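Local atomic coordinates of bartonella effector protein (Bep) substrate of VirB T4SS (Bartonella sp. AR 15-3, PDB entry 4M16), a protein that probably catalyses AMPylation, transferring AMP from ATP to tyrosine or threonine residues of target proteins, through its N-terminal Fic domain, the part present here. Residues 104-108 / 195-199. Numbering follows the deposited sequence.
Sequences DIYFA and AMALK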
loop_
_atom_site.group_PDB
_atom_site.type_symbol
_atom_site.label_atom_id
_atom_site.label_comp_id
_atom_site.label_asym_id
_atom_site.label_seq_id
_atom_site.Cartn_x
_atom_site.Cartn_y
_atom_site.Cartn_z
ATOM N N ASP A 104 12.299 -5.465 -14.727
ATOM C CA ASP A 104 11.956 -4.343 -15.575
ATOM C C ASP A 104 10.441 -4.251 -15.540
ATOM O O ASP A 104 9.814 -4.114 -16.565
ATOM C CB ASP A 104 12.518 -4.628 -16.988
ATOM C CG ASP A 104 14.049 -4.610 -17.002
ATOM O OD1 ASP A 104 14.611 -3.531 -16.790
ATOM O OD2 ASP A 104 14.684 -5.666 -17.158
ATOM N N ILE A 105 9.844 -4.489 -14.358
ATOM C CA ILE A 105 8.403 -4.478 -14.187
ATOM C C ILE A 105 8.004 -3.228 -13.385
ATOM O O ILE A 105 8.362 -3.110 -12.209
ATOM C CB ILE A 105 7.885 -5.749 -13.453
ATOM C CG1 ILE A 105 8.242 -7.045 -14.201
ATOM C CG2 ILE A 105 6.376 -5.728 -13.335
ATOM C CD1 ILE A 105 8.139 -8.287 -13.338
ATOM N N TYR A 106 7.302 -2.288 -14.031
ATOM C CA TYR A 106 7.024 -0.979 -13.406
ATOM C C TYR A 106 5.631 -0.911 -12.790
ATOM O O TYR A 106 4.693 -1.549 -13.246
ATOM C CB TYR A 106 7.197 0.164 -14.415
ATOM C CG TYR A 106 8.624 0.334 -14.856
ATOM C CD1 TYR A 106 9.184 -0.511 -15.776
ATOM C CD2 TYR A 106 9.419 1.353 -14.324
ATOM C CE1 TYR A 106 10.503 -0.362 -16.177
ATOM C CE2 TYR A 106 10.751 1.497 -14.698
ATOM C CZ TYR A 106 11.266 0.630 -15.633
ATOM O OH TYR A 106 12.561 0.763 -16.050
ATOM N N PHE A 107 5.562 -0.179 -11.695
ATOM C CA PHE A 107 4.308 0.343 -11.164
ATOM C C PHE A 107 3.802 1.435 -12.119
ATOM O O PHE A 107 4.440 1.784 -13.113
ATOM C CB PHE A 107 4.545 0.907 -9.750
ATOM C CG PHE A 107 4.965 -0.137 -8.785
ATOM C CD1 PHE A 107 4.062 -1.118 -8.358
ATOM C CD2 PHE A 107 6.304 -0.218 -8.359
ATOM C CE1 PHE A 107 4.489 -2.115 -7.468
ATOM C CE2 PHE A 107 6.701 -1.207 -7.508
ATOM C CZ PHE A 107 5.794 -2.147 -7.058
ATOM N N ALA A 108 2.644 1.961 -11.822
ATOM C CA ALA A 108 2.077 3.026 -12.627
ATOM C C ALA A 108 3.039 4.202 -12.753
ATOM O O ALA A 108 3.711 4.611 -11.795
ATOM C CB ALA A 108 0.797 3.499 -12.007
ATOM N N ALA A 195 1.265 -10.935 -9.216
ATOM C CA ALA A 195 0.136 -10.192 -9.789
ATOM C C ALA A 195 0.616 -9.254 -10.891
ATOM O O ALA A 195 -0.071 -9.099 -11.892
ATOM C CB ALA A 195 -0.645 -9.428 -8.709
ATOM N N MET A 196 1.802 -8.672 -10.736
ATOM C CA MET A 196 2.339 -7.773 -11.773
ATOM C C MET A 196 3.126 -8.481 -12.853
ATOM O O MET A 196 3.130 -8.017 -14.004
ATOM C CB MET A 196 3.158 -6.613 -11.156
ATOM C CG MET A 196 2.198 -5.544 -10.610
ATOM S SD MET A 196 3.037 -4.416 -9.555
ATOM C CE MET A 196 4.180 -3.652 -10.727
ATOM N N ALA A 197 3.784 -9.594 -12.490
ATOM C CA ALA A 197 4.715 -10.284 -13.411
ATOM C C ALA A 197 3.978 -11.234 -14.370
ATOM O O ALA A 197 4.264 -11.258 -15.561
ATOM C CB ALA A 197 5.803 -11.044 -12.653
ATOM N N LEU A 198 3.035 -11.994 -13.841
ATOM C CA LEU A 198 2.347 -13.010 -14.606
ATOM C C LEU A 198 1.179 -12.399 -15.416
ATOM O O LEU A 198 0.961 -11.213 -15.376
ATOM C CB LEU A 198 1.825 -14.105 -13.653
ATOM C CG LEU A 198 2.856 -14.811 -12.749
ATOM C CD1 LEU A 198 2.093 -15.689 -11.759
ATOM C CD2 LEU A 198 3.896 -15.588 -13.551
ATOM N N LYS A 199 0.438 -13.228 -16.141
ATOM C CA LYS A 199 -0.664 -12.741 -17.001
ATOM C C LYS A 199 -1.958 -13.400 -16.640
ATOM O O LYS A 199 -1.986 -14.521 -16.110
ATOM C CB LYS A 199 -0.402 -13.094 -18.472
ATOM C CG LYS A 199 0.597 -12.197 -19.165
ATOM C CD LYS A 199 0.737 -12.517 -20.644
ATOM C CE LYS A 199 1.848 -13.504 -20.922
ATOM N NZ LYS A 199 1.990 -13.697 -22.404
#
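This is a small apolar surface contact between a loop and the C-terminal end of a helix. Segment 104-108 belongs to the loop that leads from strand 92-93 into helix 110-126. Segment 195-199 holds the last turn of helix 185-197 and the residues just after it. M196 is the centre of the contact and reaches across to the loop. Its SD lies 3.4 Å from CE1 of F107 and 4.3 Å from the centroid of the F107 ring. The sulfur sits 53° off the ring normal, so this Met-aromatic contact is oblique. The methyl CE of M196 touches the backbone O of Y106 at 3.3 Å. I105 extends the apolar patch. Its CG2 is 4.0 Å from CB of M196, and its CD1 is 3.7 Å from CB of A197. The side chain of Y106 starts away from the helix. No hydrogen bond links the segments; the contact is van der Waals and Met-aromatic, and it buries 221 Å² in all. M196 also touches N150 of helix 135-152. The F107 ring has a second neighbour, H153, on which it stacks. H153 opens HPFRAGN, this protein's version of the Fic motif. The Met-aromatic contact thus joins the end of helix 185-197 to a loop that lies against the start of that motif, the signature of the helical Fic fold and its presumed AMPylation site.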